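Local coordinates for protein glycerol-3-phosphate dehydrogenase [NAD(P)+] (Coxiella burnetii, PDB 3K96) that probably catalyses the NAD(P)H-dependent reduction of dihydroxyacetone phosphate to sn-glycerol 3-phosphate, the key precursor for phospholipid synthesis, at residues I129-K134 with G208-G213; L142-V147 with V154-I159; S214-L219 with L267-L272. One frame throughout, in Å; residues are numbered along the deposited sequence. Where two conformers were deposited one is given.

Contact 1: I129-K134 with G208-G213; sequences IAWGTK and GVELCG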
# COMPACT_ATOMS: atom_id res chain seq x y z
N ILE A 129 -6.96 -30.30 -5.52
CA ILE A 129 -5.71 -29.71 -5.06
C ILE A 129 -5.76 -28.20 -4.94
O ILE A 129 -6.02 -27.49 -5.90
CB ILE A 129 -4.56 -30.12 -6.02
CG1 ILE A 129 -4.33 -31.64 -5.95
CG2 ILE A 129 -3.22 -29.42 -5.66
CD1 ILE A 129 -3.42 -32.14 -7.02
N ALA A 130 -5.51 -27.71 -3.73
CA ALA A 130 -5.47 -26.27 -3.48
C ALA A 130 -4.06 -25.98 -3.02
O ALA A 130 -3.38 -26.89 -2.59
CB ALA A 130 -6.49 -25.87 -2.43
N TRP A 131 -3.61 -24.73 -3.16
CA TRP A 131 -2.29 -24.35 -2.67
C TRP A 131 -2.28 -22.91 -2.11
O TRP A 131 -3.07 -22.04 -2.52
CB TRP A 131 -1.19 -24.50 -3.72
CG TRP A 131 -1.41 -23.64 -4.93
CD1 TRP A 131 -0.97 -22.35 -5.11
CD2 TRP A 131 -2.14 -23.99 -6.09
NE1 TRP A 131 -1.40 -21.88 -6.33
CE2 TRP A 131 -2.12 -22.87 -6.95
CE3 TRP A 131 -2.81 -25.14 -6.50
CZ2 TRP A 131 -2.74 -22.88 -8.19
CZ3 TRP A 131 -3.44 -25.14 -7.73
CH2 TRP A 131 -3.40 -24.02 -8.56
N GLY A 132 -1.38 -22.72 -1.16
CA GLY A 132 -1.10 -21.43 -0.54
C GLY A 132 0.27 -20.94 -0.97
O GLY A 132 0.68 -19.81 -0.61
N THR A 133 1.00 -21.79 -1.70
CA THR A 133 2.32 -21.44 -2.25
C THR A 133 2.20 -20.23 -3.17
O THR A 133 1.22 -20.09 -3.89
CB THR A 133 2.87 -22.61 -3.10
OG1 THR A 133 2.94 -23.80 -2.30
CG2 THR A 133 4.24 -22.29 -3.70
N LYS A 134 3.21 -19.36 -3.16
CA LYS A 134 3.26 -18.16 -4.02
C LYS A 134 4.60 -18.16 -4.75
O LYS A 134 5.64 -18.36 -4.15
CB LYS A 134 3.14 -16.88 -3.18
CG LYS A 134 1.88 -16.80 -2.33
CD LYS A 134 1.87 -15.57 -1.42
CE LYS A 134 0.66 -15.57 -0.51
NZ LYS A 134 0.63 -14.47 0.48
N GLY A 208 -4.56 -14.39 -12.30
CA GLY A 208 -4.16 -13.09 -11.79
C GLY A 208 -3.66 -13.20 -10.37
O GLY A 208 -2.65 -12.59 -10.01
N VAL A 209 -4.37 -13.99 -9.55
CA VAL A 209 -3.99 -14.20 -8.17
C VAL A 209 -2.59 -14.83 -8.09
O VAL A 209 -1.74 -14.41 -7.30
CB VAL A 209 -5.06 -15.07 -7.39
CG1 VAL A 209 -4.53 -15.53 -6.05
CG2 VAL A 209 -6.36 -14.28 -7.22
N GLU A 210 -2.34 -15.83 -8.92
CA GLU A 210 -1.05 -16.49 -8.93
C GLU A 210 0.07 -15.54 -9.32
O GLU A 210 1.10 -15.51 -8.70
CB GLU A 210 -1.04 -17.63 -9.94
CG GLU A 210 -1.77 -18.88 -9.50
CD GLU A 210 -1.76 -19.94 -10.60
OE1 GLU A 210 -0.96 -20.88 -10.51
OE2 GLU A 210 -2.50 -19.79 -11.59
N LEU A 211 -0.13 -14.81 -10.40
CA LEU A 211 0.91 -13.93 -10.88
C LEU A 211 1.21 -12.78 -9.90
O LEU A 211 2.37 -12.41 -9.73
CB LEU A 211 0.56 -13.45 -12.29
CG LEU A 211 0.69 -14.58 -13.32
CD1 LEU A 211 0.14 -14.10 -14.65
CD2 LEU A 211 2.17 -15.05 -13.47
N CYS A 212 0.18 -12.26 -9.24
CA CYS A 212 0.38 -11.21 -8.24
C CYS A 212 1.26 -11.76 -7.14
O CYS A 212 2.20 -11.10 -6.69
CB CYS A 212 -0.95 -10.75 -7.64
SG CYS A 212 -1.85 -9.65 -8.69
N GLY A 213 0.92 -12.96 -6.68
CA GLY A 213 1.68 -13.60 -5.63
C GLY A 213 3.10 -13.94 -6.05
O GLY A 213 3.98 -14.03 -5.22

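Contact 2: L142-V147 with V154-I159; sequences LLHEVV and VPMAVI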
# COMPACT_ATOMS: atom_id res chain seq x y z
N LEU A 142 3.60 -21.61 -14.03
CA LEU A 142 2.52 -21.21 -13.16
C LEU A 142 2.13 -22.47 -12.39
O LEU A 142 2.19 -23.57 -12.92
CB LEU A 142 1.33 -20.63 -13.94
CG LEU A 142 1.47 -19.14 -14.30
CD1 LEU A 142 2.42 -18.99 -15.47
CD2 LEU A 142 0.14 -18.54 -14.62
N LEU A 143 1.77 -22.29 -11.13
CA LEU A 143 1.47 -23.41 -10.28
C LEU A 143 0.30 -24.22 -10.77
O LEU A 143 0.36 -25.45 -10.68
CB LEU A 143 1.29 -22.96 -8.84
CG LEU A 143 2.51 -22.23 -8.22
CD1 LEU A 143 2.18 -21.60 -6.90
CD2 LEU A 143 3.71 -23.15 -8.10
N HIS A 144 -0.75 -23.59 -11.29
CA HIS A 144 -1.91 -24.37 -11.76
C HIS A 144 -1.54 -25.21 -12.97
O HIS A 144 -2.11 -26.28 -13.21
CB HIS A 144 -3.12 -23.49 -12.09
CG HIS A 144 -3.00 -22.78 -13.39
ND1 HIS A 144 -2.58 -21.47 -13.49
CD2 HIS A 144 -3.21 -23.20 -14.66
CE1 HIS A 144 -2.55 -21.11 -14.76
NE2 HIS A 144 -2.92 -22.15 -15.49
N GLU A 145 -0.59 -24.72 -13.76
CA GLU A 145 -0.13 -25.45 -14.91
C GLU A 145 0.67 -26.69 -14.48
O GLU A 145 0.51 -27.78 -15.07
CB GLU A 145 0.64 -24.53 -15.88
CG GLU A 145 1.02 -25.22 -17.17
CD GLU A 145 2.35 -25.93 -17.10
OE1 GLU A 145 3.32 -25.27 -16.66
OE2 GLU A 145 2.45 -27.11 -17.52
N VAL A 146 1.51 -26.55 -13.45
CA VAL A 146 2.25 -27.69 -12.96
C VAL A 146 1.24 -28.72 -12.44
O VAL A 146 1.34 -29.91 -12.74
CB VAL A 146 3.22 -27.32 -11.85
CG1 VAL A 146 3.91 -28.58 -11.34
CG2 VAL A 146 4.25 -26.24 -12.34
N VAL A 147 0.25 -28.25 -11.68
CA VAL A 147 -0.74 -29.16 -11.15
C VAL A 147 -1.52 -29.85 -12.30
O VAL A 147 -1.60 -31.09 -12.36
CB VAL A 147 -1.71 -28.49 -10.16
CG1 VAL A 147 -2.79 -29.47 -9.77
CG2 VAL A 147 -0.97 -28.00 -8.87
N VAL A 154 -7.55 -31.65 -12.53
CA VAL A 154 -8.33 -31.81 -11.34
C VAL A 154 -8.90 -30.48 -10.86
O VAL A 154 -8.45 -29.43 -11.29
CB VAL A 154 -7.43 -32.37 -10.23
CG1 VAL A 154 -6.88 -33.80 -10.64
CG2 VAL A 154 -6.29 -31.38 -9.92
N PRO A 155 -9.91 -30.52 -10.00
CA PRO A 155 -10.35 -29.26 -9.43
C PRO A 155 -9.17 -28.59 -8.65
O PRO A 155 -8.49 -29.25 -7.85
CB PRO A 155 -11.48 -29.68 -8.49
CG PRO A 155 -11.98 -31.03 -9.04
CD PRO A 155 -10.73 -31.67 -9.57
N MET A 156 -8.96 -27.30 -8.89
CA MET A 156 -7.83 -26.57 -8.33
C MET A 156 -8.26 -25.25 -7.70
O MET A 156 -9.26 -24.69 -8.09
CB MET A 156 -6.85 -26.23 -9.44
CG MET A 156 -6.22 -27.39 -10.11
SD MET A 156 -4.90 -26.81 -11.20
CE MET A 156 -5.74 -26.12 -12.64
N ALA A 157 -7.46 -24.75 -6.76
CA ALA A 157 -7.74 -23.48 -6.11
C ALA A 157 -6.48 -22.89 -5.50
O ALA A 157 -5.57 -23.63 -5.12
CB ALA A 157 -8.80 -23.65 -5.00
N VAL A 158 -6.46 -21.56 -5.42
CA VAL A 158 -5.35 -20.83 -4.82
C VAL A 158 -5.90 -19.91 -3.76
O VAL A 158 -6.92 -19.26 -3.96
CB VAL A 158 -4.54 -20.02 -5.86
CG1 VAL A 158 -5.43 -19.09 -6.64
CG2 VAL A 158 -3.39 -19.22 -5.17
N ILE A 159 -5.25 -19.89 -2.61
CA ILE A 159 -5.64 -19.01 -1.52
C ILE A 159 -4.45 -18.05 -1.34
O ILE A 159 -3.31 -18.49 -1.18
CB ILE A 159 -5.95 -19.79 -0.25
CG1 ILE A 159 -6.59 -18.87 0.79
CG2 ILE A 159 -4.69 -20.48 0.28
CD1 ILE A 159 -7.03 -19.61 2.05

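Contact 3: S214-L219 with L267-L272; sequences SVKNIL and LGDLVL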
# COMPACT_ATOMS: atom_id res chain seq x y z
N SER A 214 3.34 -14.13 -7.33
CA SER A 214 4.68 -14.54 -7.75
C SER A 214 5.63 -13.34 -7.89
O SER A 214 6.82 -13.51 -8.10
CB SER A 214 4.61 -15.32 -9.07
OG SER A 214 4.33 -14.44 -10.16
N VAL A 215 5.08 -12.13 -7.80
CA VAL A 215 5.89 -10.92 -7.93
C VAL A 215 6.07 -10.13 -6.62
O VAL A 215 7.05 -9.42 -6.47
CB VAL A 215 5.26 -10.00 -8.96
CG1 VAL A 215 6.05 -8.69 -9.09
CG2 VAL A 215 5.22 -10.70 -10.31
N LYS A 216 5.17 -10.28 -5.65
CA LYS A 216 5.23 -9.44 -4.46
C LYS A 216 6.53 -9.52 -3.65
O LYS A 216 6.96 -8.51 -3.12
CB LYS A 216 4.07 -9.72 -3.52
CG LYS A 216 4.08 -11.11 -2.97
CD LYS A 216 3.80 -11.08 -1.54
CE LYS A 216 3.98 -12.43 -0.90
NZ LYS A 216 4.25 -12.19 0.55
N ASN A 217 7.14 -10.70 -3.55
CA ASN A 217 8.38 -10.84 -2.78
C ASN A 217 9.58 -10.22 -3.46
O ASN A 217 10.54 -9.86 -2.80
CB ASN A 217 8.68 -12.29 -2.48
CG ASN A 217 7.76 -12.86 -1.43
OD1 ASN A 217 7.22 -12.15 -0.57
ND2 ASN A 217 7.59 -14.17 -1.47
N ILE A 218 9.53 -10.14 -4.78
CA ILE A 218 10.55 -9.48 -5.56
C ILE A 218 10.47 -7.98 -5.21
O ILE A 218 11.49 -7.31 -4.97
CB ILE A 218 10.27 -9.62 -7.07
CG1 ILE A 218 10.23 -11.11 -7.51
CG2 ILE A 218 11.31 -8.83 -7.86
CD1 ILE A 218 9.73 -11.32 -8.96
N LEU A 219 9.26 -7.46 -5.15
CA LEU A 219 9.05 -6.04 -4.81
C LEU A 219 9.43 -5.78 -3.35
O LEU A 219 9.93 -4.70 -3.02
CB LEU A 219 7.63 -5.60 -5.13
CG LEU A 219 7.26 -5.83 -6.61
CD1 LEU A 219 5.82 -5.41 -6.93
CD2 LEU A 219 8.24 -5.13 -7.53
N LEU A 267 -2.62 -5.68 -4.35
CA LEU A 267 -2.38 -4.58 -3.41
C LEU A 267 -2.27 -4.96 -1.94
O LEU A 267 -1.35 -4.53 -1.25
CB LEU A 267 -3.49 -3.53 -3.57
CG LEU A 267 -3.55 -2.44 -2.51
CD1 LEU A 267 -2.29 -1.60 -2.55
CD2 LEU A 267 -4.78 -1.60 -2.71
N GLY A 268 -3.21 -5.77 -1.44
CA GLY A 268 -3.20 -6.12 -0.04
C GLY A 268 -1.93 -6.76 0.42
O GLY A 268 -1.26 -6.26 1.33
N ASP A 269 -1.59 -7.88 -0.23
CA ASP A 269 -0.39 -8.64 0.09
C ASP A 269 0.87 -7.81 -0.18
O ASP A 269 1.87 -7.90 0.52
CB ASP A 269 -0.36 -9.90 -0.76
CG ASP A 269 0.42 -11.04 -0.14
OD1 ASP A 269 0.96 -10.89 0.99
OD2 ASP A 269 0.47 -12.11 -0.78
N LEU A 270 0.82 -6.97 -1.20
CA LEU A 270 2.00 -6.15 -1.52
C LEU A 270 2.30 -5.13 -0.45
O LEU A 270 3.44 -4.98 -0.04
CB LEU A 270 1.83 -5.45 -2.86
CG LEU A 270 3.01 -4.64 -3.41
CD1 LEU A 270 4.18 -5.53 -3.76
CD2 LEU A 270 2.51 -3.91 -4.65
N VAL A 271 1.29 -4.41 0.00
CA VAL A 271 1.53 -3.40 1.01
C VAL A 271 2.03 -4.04 2.29
O VAL A 271 2.98 -3.56 2.90
CB VAL A 271 0.32 -2.49 1.25
CG1 VAL A 271 -0.02 -1.77 -0.04
CG2 VAL A 271 -0.88 -3.26 1.77
N LEU A 272 1.43 -5.17 2.68
CA LEU A 272 1.86 -5.89 3.87
C LEU A 272 3.31 -6.29 3.79
O LEU A 272 4.11 -6.00 4.69
CB LEU A 272 1.03 -7.18 4.06
CG LEU A 272 1.57 -8.13 5.14
CD1 LEU A 272 1.44 -7.49 6.53
CD2 LEU A 272 0.85 -9.48 5.11

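Contact 1: I129-K134 with G208-G213
Trp131 holds CG between its backbone N and carbonyl carbon (chi1 61°), while Glu210 has CG beside its backbone N (chi1 -76°) and an extended chain beyond it; together these torsions bring indole and carboxylate within touch. The two side chains cross at about a right angle, and Glu210 OE1 comes obliquely to the benzo part of the indole, 3.5 Å from Trp131 CZ2, with ring and carboxylate planes 52° apart. A long acidic side chain suits this place, since it spans from the helix to the indole while its other oxygen, OE2, hydrogen-bonds His144 ND1. The contact joins strand 128-131 of the Rossmann-type nucleotide-binding sheet to helix 206-228, which opens the largely helical C-terminal region. Where the chain leaves the strand, Lys134 runs close to the helix, its first side-chain carbon, CB, lying against the glycine carbonyl, 3.6 Å from Gly213 O. The CA atoms of Lys134 and Gly213 are 5.1 Å apart. Beyond CG the Lys134 chain is extended and leads away from the helix, carrying NZ to a salt bridge with Asp269; Lys134 is predicted to bind both NADPH and sn-glycerol 3-phosphate.

Contact 2: L142-V147 with V154-I159
This contact lies within the beta-alpha-beta unit of strand 128-131, helix 143-151 and strand 156-160, where the helix of the crossover packs back on the strand that follows it. His144, Val147 and Met156 carry most of it. Met156 points from the strand toward the helix, and its chain, extended at chi2 (-171°), brings SD to 3.5 Å from the backbone oxygen His144 O. The bend at the last torsion (chi3 -76°) then turns the terminal methyl to the histidine, with Met156 CE 3.8 Å from His144 CB. The methyl also meets the imidazole obliquely. One helical turn on, the side chain of Val147 runs past Met156 in the opposite direction, its CG1 3.7 Å from Met156 SD. The same methyl turns to the loop before the strand, where Val147 CG1 and Val154 CG2 are 4.0 Å apart and the two valines cross at about a right angle. A flexible, unbranched methionine suits a span where the nearest CA atoms, those of His144 and Met156, stand 7.2 Å apart, and the branched valines present methyls to each other. His144 serves here through its carbonyl oxygen and CB, the polar end of its ring being turned to Glu210. Helix 109-119 packs on Val147 through Phe112 and Ile116; strand 156-160 lies between strand 128-131, its parallel neighbour, and the antiparallel strand 174-180.

Contact 3: S214-L219 with L267-L272
Three groups surround Lys216 NZ: it forms a hydrogen bond with Thr273 OG1, a weak one to Asn217 OD1 at 3.2 Å, and a long salt bridge with Asp269 OD1 at 3.6 Å. The chain reaches this place because CG sits between the backbone N and the carbonyl carbon (chi1 64°) and the chain bends at chi2 (136°). Its methylenes then cross the carboxylate at a slant, with Lys216 CE 3.5 Å from Asp269 OD2. That second oxygen also forms a salt bridge with Lys134, so one aspartate stands between two lysines. Beside the polar group, the helices meet through leucines. Leu270 CD1 lies 3.6 Å from Leu219 CD1 and 4.1 Å from Lys216 CA, and the obliquely set branched chains fill the space between backbones whose axes approach to 9.3 Å. The segments run nearly parallel, at 24°, and Leu270 also packs on Ile240 and Leu244 of helix 233-253. Lys216, the predicted proton acceptor, and Asp269, predicted to bind sn-glycerol 3-phosphate, thus belong to the predicted substrate site, which lies between the nucleotide-binding and the helical C-terminal regions.

How the contacts relate
Contacts 1 and 3 share helix 206-228 and meet at the predicted substrate site: Lys134 NZ of contact 1 forms a salt bridge with Asp269 OD2 of contact 3 at 2.7 Å, and Lys134 CD lies 3.8 Å from Lys216 CE. Contact 2 is nested inside the chain loop that contact 1 closes. The two touch where Glu210 OE2 and His144 ND1 stand 2.5 Å apart, probably hydrogen-bonded, and where Trp131 N probably bonds Ala157 O across neighbouring strands at 3.0 Å. Contacts 2 and 3 do not touch; their centres are about 20 Å apart. Contact 1 therefore bridges the nucleotide-binding sheet and the helical region that carries the predicted proton acceptor.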